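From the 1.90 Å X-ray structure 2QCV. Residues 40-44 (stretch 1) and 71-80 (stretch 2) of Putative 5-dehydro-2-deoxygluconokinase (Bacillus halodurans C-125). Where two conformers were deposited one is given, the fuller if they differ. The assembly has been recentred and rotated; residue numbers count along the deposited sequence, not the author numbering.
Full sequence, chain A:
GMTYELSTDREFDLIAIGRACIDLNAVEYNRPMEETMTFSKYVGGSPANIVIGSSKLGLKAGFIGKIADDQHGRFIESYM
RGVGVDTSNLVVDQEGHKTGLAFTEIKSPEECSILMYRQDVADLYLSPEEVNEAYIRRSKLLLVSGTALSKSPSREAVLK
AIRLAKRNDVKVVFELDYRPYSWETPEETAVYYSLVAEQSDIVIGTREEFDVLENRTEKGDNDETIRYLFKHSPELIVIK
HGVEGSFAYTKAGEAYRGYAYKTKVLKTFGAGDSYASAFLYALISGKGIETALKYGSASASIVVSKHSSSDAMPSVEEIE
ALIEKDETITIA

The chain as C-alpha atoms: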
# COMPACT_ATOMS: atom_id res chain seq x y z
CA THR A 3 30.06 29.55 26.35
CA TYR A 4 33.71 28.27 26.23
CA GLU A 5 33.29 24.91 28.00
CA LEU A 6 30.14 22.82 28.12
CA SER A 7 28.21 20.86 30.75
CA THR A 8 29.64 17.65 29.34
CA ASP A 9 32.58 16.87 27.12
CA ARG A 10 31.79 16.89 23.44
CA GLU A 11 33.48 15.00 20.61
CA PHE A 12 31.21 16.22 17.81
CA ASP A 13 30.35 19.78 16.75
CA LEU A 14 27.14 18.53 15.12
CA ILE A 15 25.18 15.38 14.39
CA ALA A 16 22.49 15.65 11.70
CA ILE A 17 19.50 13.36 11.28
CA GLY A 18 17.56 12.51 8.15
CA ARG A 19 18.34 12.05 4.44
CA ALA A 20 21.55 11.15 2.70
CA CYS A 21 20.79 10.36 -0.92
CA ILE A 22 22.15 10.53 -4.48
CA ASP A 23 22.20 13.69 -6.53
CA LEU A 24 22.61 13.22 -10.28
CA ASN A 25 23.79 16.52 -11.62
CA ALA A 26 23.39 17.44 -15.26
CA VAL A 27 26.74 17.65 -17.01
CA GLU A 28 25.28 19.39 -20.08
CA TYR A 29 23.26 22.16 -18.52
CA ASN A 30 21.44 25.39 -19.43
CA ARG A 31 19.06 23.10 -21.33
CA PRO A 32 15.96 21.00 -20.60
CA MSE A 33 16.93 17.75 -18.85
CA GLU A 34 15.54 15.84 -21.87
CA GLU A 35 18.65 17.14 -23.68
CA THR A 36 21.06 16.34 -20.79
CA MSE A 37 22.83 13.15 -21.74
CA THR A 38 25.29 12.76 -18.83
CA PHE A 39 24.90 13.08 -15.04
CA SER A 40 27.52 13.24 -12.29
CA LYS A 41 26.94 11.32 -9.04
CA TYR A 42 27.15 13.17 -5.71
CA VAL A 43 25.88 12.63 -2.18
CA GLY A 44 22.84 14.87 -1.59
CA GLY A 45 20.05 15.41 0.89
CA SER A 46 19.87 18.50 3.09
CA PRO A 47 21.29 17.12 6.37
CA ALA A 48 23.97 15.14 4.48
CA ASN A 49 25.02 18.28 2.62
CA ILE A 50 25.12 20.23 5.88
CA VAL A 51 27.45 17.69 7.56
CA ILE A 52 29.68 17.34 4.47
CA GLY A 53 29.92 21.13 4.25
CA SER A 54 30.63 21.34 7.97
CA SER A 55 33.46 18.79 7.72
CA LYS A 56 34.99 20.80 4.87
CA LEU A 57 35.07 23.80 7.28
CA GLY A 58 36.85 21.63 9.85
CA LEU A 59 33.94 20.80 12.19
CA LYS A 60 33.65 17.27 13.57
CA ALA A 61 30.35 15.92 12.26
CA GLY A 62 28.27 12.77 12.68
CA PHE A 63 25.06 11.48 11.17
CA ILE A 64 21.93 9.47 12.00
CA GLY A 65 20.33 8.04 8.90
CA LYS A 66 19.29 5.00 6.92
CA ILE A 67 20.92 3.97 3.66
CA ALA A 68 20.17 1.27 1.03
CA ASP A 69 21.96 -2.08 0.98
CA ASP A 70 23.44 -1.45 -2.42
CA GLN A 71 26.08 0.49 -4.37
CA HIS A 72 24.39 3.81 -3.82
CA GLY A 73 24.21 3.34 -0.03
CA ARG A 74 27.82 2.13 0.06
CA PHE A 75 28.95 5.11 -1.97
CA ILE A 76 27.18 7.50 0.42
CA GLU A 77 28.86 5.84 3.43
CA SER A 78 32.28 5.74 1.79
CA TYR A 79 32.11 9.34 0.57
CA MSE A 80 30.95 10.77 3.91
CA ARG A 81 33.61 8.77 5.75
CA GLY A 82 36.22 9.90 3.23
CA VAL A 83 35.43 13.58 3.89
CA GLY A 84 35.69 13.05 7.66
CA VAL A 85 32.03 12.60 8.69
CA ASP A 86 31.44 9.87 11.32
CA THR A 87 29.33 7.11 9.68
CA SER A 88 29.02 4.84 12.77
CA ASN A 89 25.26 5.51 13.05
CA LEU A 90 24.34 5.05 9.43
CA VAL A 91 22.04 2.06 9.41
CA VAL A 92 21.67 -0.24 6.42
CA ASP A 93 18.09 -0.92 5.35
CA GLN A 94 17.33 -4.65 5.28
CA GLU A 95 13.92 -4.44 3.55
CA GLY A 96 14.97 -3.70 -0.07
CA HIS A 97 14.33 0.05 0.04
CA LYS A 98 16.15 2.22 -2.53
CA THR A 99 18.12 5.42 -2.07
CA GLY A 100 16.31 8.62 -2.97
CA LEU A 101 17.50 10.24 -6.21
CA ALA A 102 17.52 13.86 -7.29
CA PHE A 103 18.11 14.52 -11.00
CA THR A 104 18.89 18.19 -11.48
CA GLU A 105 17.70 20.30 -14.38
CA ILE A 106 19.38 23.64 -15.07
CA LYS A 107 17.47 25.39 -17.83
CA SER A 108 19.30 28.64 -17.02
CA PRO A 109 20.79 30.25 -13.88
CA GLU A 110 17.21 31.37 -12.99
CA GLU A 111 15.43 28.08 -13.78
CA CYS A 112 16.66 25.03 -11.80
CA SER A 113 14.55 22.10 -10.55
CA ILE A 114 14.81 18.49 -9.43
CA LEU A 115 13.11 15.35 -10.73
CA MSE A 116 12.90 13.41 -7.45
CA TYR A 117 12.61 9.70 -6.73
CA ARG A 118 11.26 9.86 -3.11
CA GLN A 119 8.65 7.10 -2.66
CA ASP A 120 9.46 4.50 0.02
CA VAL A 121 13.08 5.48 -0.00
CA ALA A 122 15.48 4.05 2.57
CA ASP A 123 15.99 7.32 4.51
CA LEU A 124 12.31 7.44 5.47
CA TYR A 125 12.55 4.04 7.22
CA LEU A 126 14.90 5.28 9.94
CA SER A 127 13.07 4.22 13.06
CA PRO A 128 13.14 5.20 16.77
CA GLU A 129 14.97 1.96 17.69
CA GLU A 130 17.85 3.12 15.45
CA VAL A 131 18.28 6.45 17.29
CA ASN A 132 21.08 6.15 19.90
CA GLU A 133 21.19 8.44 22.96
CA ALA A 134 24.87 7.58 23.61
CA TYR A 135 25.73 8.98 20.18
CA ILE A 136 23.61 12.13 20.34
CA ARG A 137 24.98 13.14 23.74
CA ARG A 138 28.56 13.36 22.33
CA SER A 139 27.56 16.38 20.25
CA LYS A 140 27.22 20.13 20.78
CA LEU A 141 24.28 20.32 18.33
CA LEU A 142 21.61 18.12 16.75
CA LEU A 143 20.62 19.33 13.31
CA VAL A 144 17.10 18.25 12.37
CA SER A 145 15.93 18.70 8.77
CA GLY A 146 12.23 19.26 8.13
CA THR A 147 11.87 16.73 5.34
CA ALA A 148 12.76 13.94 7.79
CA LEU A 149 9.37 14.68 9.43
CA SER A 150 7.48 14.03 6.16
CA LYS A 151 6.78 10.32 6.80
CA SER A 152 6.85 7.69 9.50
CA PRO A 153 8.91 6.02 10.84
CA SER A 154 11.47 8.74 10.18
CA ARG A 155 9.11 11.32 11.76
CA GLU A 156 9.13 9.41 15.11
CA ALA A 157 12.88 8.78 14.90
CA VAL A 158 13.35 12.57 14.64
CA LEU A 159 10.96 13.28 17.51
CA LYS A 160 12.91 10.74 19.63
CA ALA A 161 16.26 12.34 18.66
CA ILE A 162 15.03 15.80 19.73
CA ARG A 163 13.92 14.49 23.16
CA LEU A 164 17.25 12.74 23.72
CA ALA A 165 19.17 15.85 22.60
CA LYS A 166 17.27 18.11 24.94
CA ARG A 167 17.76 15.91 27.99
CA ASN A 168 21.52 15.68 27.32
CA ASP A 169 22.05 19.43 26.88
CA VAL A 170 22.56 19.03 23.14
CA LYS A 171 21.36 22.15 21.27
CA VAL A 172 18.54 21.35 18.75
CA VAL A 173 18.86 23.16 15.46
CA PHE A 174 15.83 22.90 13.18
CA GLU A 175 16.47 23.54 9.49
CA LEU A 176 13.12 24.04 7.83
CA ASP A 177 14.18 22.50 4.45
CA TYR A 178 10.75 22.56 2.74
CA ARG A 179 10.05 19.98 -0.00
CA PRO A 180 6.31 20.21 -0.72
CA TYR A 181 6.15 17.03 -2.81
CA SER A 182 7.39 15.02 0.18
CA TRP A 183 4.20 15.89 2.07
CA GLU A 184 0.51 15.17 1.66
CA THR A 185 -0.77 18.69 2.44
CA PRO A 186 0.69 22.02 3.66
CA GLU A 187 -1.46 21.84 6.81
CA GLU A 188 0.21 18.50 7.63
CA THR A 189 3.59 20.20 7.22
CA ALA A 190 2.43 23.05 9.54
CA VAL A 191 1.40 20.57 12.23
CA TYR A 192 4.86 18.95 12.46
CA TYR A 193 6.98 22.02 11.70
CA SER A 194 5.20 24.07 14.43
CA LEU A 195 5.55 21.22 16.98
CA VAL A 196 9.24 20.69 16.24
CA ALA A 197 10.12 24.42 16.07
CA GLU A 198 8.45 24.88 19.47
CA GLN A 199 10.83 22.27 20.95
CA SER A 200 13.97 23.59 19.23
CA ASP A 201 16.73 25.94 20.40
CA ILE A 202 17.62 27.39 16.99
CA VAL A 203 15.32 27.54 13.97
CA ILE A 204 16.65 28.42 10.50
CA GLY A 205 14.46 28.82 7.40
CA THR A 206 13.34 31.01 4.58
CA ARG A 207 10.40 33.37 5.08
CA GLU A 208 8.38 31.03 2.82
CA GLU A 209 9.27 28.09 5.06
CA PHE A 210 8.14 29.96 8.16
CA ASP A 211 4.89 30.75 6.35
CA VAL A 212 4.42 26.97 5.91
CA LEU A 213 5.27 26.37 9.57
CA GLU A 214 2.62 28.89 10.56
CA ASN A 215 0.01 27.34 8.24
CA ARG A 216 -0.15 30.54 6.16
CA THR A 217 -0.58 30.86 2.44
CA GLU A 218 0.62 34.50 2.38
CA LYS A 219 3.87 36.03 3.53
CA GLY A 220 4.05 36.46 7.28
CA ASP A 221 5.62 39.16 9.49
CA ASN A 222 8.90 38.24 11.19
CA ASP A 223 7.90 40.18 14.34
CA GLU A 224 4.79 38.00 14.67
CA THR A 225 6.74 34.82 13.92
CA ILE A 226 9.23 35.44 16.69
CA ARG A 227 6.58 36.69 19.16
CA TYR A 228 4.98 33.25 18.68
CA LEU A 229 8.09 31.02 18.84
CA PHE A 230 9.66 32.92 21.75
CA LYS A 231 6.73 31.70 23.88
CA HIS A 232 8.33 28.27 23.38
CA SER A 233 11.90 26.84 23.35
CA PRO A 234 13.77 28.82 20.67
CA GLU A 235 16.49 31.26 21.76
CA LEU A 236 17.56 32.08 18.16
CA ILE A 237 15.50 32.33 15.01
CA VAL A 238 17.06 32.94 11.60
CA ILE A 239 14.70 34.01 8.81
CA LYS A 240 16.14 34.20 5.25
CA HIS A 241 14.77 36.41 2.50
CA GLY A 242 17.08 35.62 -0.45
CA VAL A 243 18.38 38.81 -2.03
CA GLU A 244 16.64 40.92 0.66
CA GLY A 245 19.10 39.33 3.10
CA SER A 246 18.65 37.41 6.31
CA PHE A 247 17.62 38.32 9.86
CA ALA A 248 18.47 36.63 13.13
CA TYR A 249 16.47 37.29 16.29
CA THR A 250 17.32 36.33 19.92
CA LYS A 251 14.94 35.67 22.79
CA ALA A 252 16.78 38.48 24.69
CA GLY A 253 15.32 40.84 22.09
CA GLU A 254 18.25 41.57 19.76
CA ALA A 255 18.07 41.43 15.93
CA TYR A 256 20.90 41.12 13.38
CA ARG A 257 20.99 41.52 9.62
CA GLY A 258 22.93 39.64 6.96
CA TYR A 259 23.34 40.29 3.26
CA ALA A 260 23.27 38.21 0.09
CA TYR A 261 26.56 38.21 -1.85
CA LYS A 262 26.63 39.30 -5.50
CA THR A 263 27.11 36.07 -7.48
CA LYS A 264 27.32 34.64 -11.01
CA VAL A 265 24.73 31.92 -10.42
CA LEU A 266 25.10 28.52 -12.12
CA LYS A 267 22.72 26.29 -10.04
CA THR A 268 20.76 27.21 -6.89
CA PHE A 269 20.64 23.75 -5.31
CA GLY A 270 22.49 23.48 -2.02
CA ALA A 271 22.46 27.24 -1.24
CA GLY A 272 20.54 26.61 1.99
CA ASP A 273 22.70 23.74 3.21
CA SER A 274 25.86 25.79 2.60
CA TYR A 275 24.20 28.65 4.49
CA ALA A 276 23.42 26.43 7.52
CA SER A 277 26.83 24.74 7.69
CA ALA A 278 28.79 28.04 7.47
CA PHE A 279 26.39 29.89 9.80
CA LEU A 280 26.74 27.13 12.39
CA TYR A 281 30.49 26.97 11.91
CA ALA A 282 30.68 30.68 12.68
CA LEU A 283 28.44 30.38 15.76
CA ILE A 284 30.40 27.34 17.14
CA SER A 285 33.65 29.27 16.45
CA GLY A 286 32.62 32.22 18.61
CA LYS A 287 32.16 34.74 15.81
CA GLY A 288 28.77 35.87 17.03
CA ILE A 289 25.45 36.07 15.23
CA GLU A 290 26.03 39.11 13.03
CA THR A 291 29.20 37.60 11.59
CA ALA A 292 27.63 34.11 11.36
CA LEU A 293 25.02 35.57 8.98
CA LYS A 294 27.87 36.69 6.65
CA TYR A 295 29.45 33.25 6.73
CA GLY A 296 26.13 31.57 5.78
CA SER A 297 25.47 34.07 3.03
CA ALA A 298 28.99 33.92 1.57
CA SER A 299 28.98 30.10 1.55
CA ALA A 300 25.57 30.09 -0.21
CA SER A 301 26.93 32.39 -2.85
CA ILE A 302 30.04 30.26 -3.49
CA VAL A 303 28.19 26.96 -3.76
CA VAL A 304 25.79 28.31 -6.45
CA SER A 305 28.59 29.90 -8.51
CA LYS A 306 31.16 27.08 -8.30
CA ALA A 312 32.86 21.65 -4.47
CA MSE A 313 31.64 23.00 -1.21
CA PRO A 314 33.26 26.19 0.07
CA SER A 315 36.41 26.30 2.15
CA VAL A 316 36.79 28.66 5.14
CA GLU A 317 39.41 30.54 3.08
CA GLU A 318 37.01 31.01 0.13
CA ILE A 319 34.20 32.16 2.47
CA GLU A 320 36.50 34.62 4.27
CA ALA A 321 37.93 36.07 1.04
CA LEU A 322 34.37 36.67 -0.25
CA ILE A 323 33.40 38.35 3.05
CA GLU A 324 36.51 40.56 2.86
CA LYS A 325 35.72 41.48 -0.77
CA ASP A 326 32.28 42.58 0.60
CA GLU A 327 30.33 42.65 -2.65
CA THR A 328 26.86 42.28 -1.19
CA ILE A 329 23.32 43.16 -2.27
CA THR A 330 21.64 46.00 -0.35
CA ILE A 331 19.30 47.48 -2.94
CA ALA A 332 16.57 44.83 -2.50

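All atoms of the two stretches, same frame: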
# COMPACT_ATOMS: atom_id res chain seq x y z
N SER A 40 26.49 13.57 -13.27
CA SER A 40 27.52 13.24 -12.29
C SER A 40 26.90 12.92 -10.93
O SER A 40 25.95 13.58 -10.49
CB SER A 40 28.54 14.38 -12.18
OG SER A 40 27.86 15.59 -11.93
N LYS A 41 27.42 11.87 -10.30
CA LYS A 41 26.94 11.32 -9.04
C LYS A 41 27.58 12.00 -7.83
O LYS A 41 28.81 12.01 -7.68
CB LYS A 41 27.26 9.84 -8.98
CG LYS A 41 26.66 9.09 -7.84
CD LYS A 41 27.06 7.64 -7.83
CE LYS A 41 28.51 7.48 -7.42
NZ LYS A 41 28.94 6.07 -7.39
N TYR A 42 26.73 12.54 -6.96
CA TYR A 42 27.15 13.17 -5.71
C TYR A 42 26.28 12.66 -4.56
O TYR A 42 25.17 12.16 -4.78
CB TYR A 42 27.02 14.68 -5.80
CG TYR A 42 27.95 15.30 -6.76
CD1 TYR A 42 29.26 15.58 -6.40
CD2 TYR A 42 27.54 15.62 -8.03
CE1 TYR A 42 30.13 16.15 -7.29
CE2 TYR A 42 28.40 16.19 -8.93
CZ TYR A 42 29.69 16.44 -8.56
OH TYR A 42 30.53 17.02 -9.47
N VAL A 43 26.76 12.81 -3.33
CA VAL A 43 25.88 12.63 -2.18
C VAL A 43 25.02 13.89 -2.12
O VAL A 43 25.52 15.03 -2.27
CB VAL A 43 26.65 12.47 -0.84
CG1 VAL A 43 25.65 12.41 0.35
CG2 VAL A 43 27.58 11.25 -0.87
N GLY A 44 23.74 13.72 -1.85
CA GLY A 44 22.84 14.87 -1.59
C GLY A 44 21.94 14.61 -0.42
O GLY A 44 22.15 13.67 0.35
N GLN A 71 24.95 -0.37 -3.98
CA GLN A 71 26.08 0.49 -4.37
C GLN A 71 25.86 1.96 -4.11
O GLN A 71 26.81 2.70 -3.87
CB GLN A 71 26.45 0.31 -5.84
CG GLN A 71 26.86 -1.13 -6.18
CD GLN A 71 25.72 -1.98 -6.67
OE1 GLN A 71 24.61 -1.88 -6.19
NE2 GLN A 71 26.02 -2.87 -7.64
N HIS A 72 24.62 2.41 -4.14
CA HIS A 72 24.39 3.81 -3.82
C HIS A 72 24.57 4.07 -2.30
O HIS A 72 25.22 5.02 -1.91
CB HIS A 72 23.01 4.25 -4.30
CG HIS A 72 22.92 4.44 -5.78
ND1 HIS A 72 24.02 4.65 -6.58
CD2 HIS A 72 21.84 4.54 -6.59
CE1 HIS A 72 23.63 4.80 -7.83
NE2 HIS A 72 22.31 4.76 -7.86
N GLY A 73 24.01 3.21 -1.47
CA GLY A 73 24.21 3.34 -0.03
C GLY A 73 25.68 3.22 0.33
O GLY A 73 26.16 3.97 1.13
N ARG A 74 26.40 2.28 -0.27
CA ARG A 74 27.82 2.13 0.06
C ARG A 74 28.66 3.29 -0.40
O ARG A 74 29.62 3.68 0.27
CB ARG A 74 28.37 0.82 -0.46
CG ARG A 74 27.72 -0.36 0.18
CD ARG A 74 28.41 -1.65 -0.16
NE ARG A 74 28.24 -2.08 -1.55
CZ ARG A 74 27.22 -2.80 -2.02
NH1 ARG A 74 26.23 -3.19 -1.25
NH2 ARG A 74 27.22 -3.16 -3.29
N PHE A 75 28.31 3.88 -1.54
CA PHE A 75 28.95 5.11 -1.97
C PHE A 75 28.75 6.25 -0.98
O PHE A 75 29.70 6.99 -0.67
CB PHE A 75 28.48 5.54 -3.35
CG PHE A 75 28.84 6.94 -3.69
CD1 PHE A 75 30.14 7.29 -4.00
CD2 PHE A 75 27.85 7.95 -3.67
CE1 PHE A 75 30.47 8.60 -4.29
CE2 PHE A 75 28.17 9.26 -3.96
CZ PHE A 75 29.46 9.60 -4.27
N ILE A 76 27.52 6.43 -0.53
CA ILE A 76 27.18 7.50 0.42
C ILE A 76 28.02 7.30 1.68
O ILE A 76 28.65 8.25 2.15
CB ILE A 76 25.68 7.50 0.78
CG1 ILE A 76 24.82 8.08 -0.36
CG2 ILE A 76 25.41 8.33 2.04
CD1 ILE A 76 23.36 7.65 -0.37
N GLU A 77 28.07 6.08 2.21
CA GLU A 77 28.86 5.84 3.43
C GLU A 77 30.34 6.11 3.19
O GLU A 77 31.00 6.76 3.99
CB GLU A 77 28.68 4.40 3.94
CG GLU A 77 29.32 4.11 5.31
CD GLU A 77 30.83 3.91 5.27
OE1 GLU A 77 31.38 3.41 4.24
OE2 GLU A 77 31.50 4.29 6.28
N SER A 78 30.87 5.60 2.08
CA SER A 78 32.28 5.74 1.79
C SER A 78 32.70 7.18 1.54
O SER A 78 33.78 7.60 1.98
CB SER A 78 32.66 4.84 0.61
OG SER A 78 32.38 3.49 0.97
N TYR A 79 31.86 7.93 0.83
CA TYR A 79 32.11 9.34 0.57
C TYR A 79 32.10 10.16 1.86
O TYR A 79 33.01 10.95 2.13
CB TYR A 79 31.07 9.93 -0.40
CG TYR A 79 31.41 11.37 -0.72
CD1 TYR A 79 32.32 11.68 -1.71
CD2 TYR A 79 30.88 12.41 0.02
CE1 TYR A 79 32.67 13.00 -1.97
CE2 TYR A 79 31.22 13.72 -0.23
CZ TYR A 79 32.13 14.00 -1.22
OH TYR A 79 32.45 15.32 -1.48
N MSE A 80 31.03 10.03 2.65
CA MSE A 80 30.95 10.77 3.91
C MSE A 80 32.12 10.46 4.83
O MSE A 80 32.72 11.37 5.39
CB MSE A 80 29.60 10.47 4.57
CG MSE A 80 28.47 11.02 3.74
SE MSE A 80 26.70 10.70 4.57
CE MSE A 80 26.70 12.31 5.59
O HOH W 1 26.88 4.39 -6.37

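A short strand packs across a helix through two inward-facing side chains, Lys 41 and Val 43, in a small and mainly apolar contact to which a lysine-phenylalanine cation-pi interaction and one bridging water are added. The strand, 40-44, and the helix, 71-80, run at 68° to each other, and their axes come within 8.8 Å. Together they bury 349 Å². No direct hydrogen bond links them.

The strand alternates in the usual way. Lys 41 and Val 43 point toward the helix, while Tyr 42 points away and is exposed. The helix offers Phe 75 and Tyr 79, one turn apart and both pointing toward the strand, with Ile 76 set sideways beside them. The turns are held by regular backbone bonds, such as Tyr 79 N to Phe 75 O at 2.8 Å.

Val 43 is the centre of the contact. It has the largest covered area, 106 Å², and Val 43 CA lies 5.9 Å from Ile 76 CA. With chi1 in the t well, its CG2 methyl reaches three helix residues. Val 43 CG2 lies 3.7 Å from Phe 75 CE2, 3.6 Å from Tyr 79 CD2 and 4.2 Å from Ile 76 CG1. A compact branched side chain suits this place, because it fills the space between the helix side chains while the backbones remain close.

Phe 75, also in the t rotamer, is shared by the strand residues. Lys 41 lies over one face of its ring. The CE of Lys 41 is 3.6 Å from the centroid of the Phe 75 ring and almost on the ring normal, a CH-pi contact. The NZ of Lys 41 is 4.1 Å from the centroid of the Phe 75 ring, still over the face, which gives the cation-pi interaction. At the ring edge, Phe 75 CE2 is 3.9 Å from the backbone C of Tyr 42. A flat aromatic side chain can thus meet the lysine with its face and the strand backbone with its edge.

Lysine suits its buried position because its long aliphatic chain covers the ring and its amino group still finds polar partners. Lys 41 NZ donates to the O of water 1 at 2.8 Å and is also hydrogen-bonded elsewhere in the structure. The O of water 1 also lies 2.9 Å from His 72 ND1 and makes a weak hydrogen bond to Gln 71 O at 3.0 Å. It therefore ties the lysine to the first residues of the helix stretch.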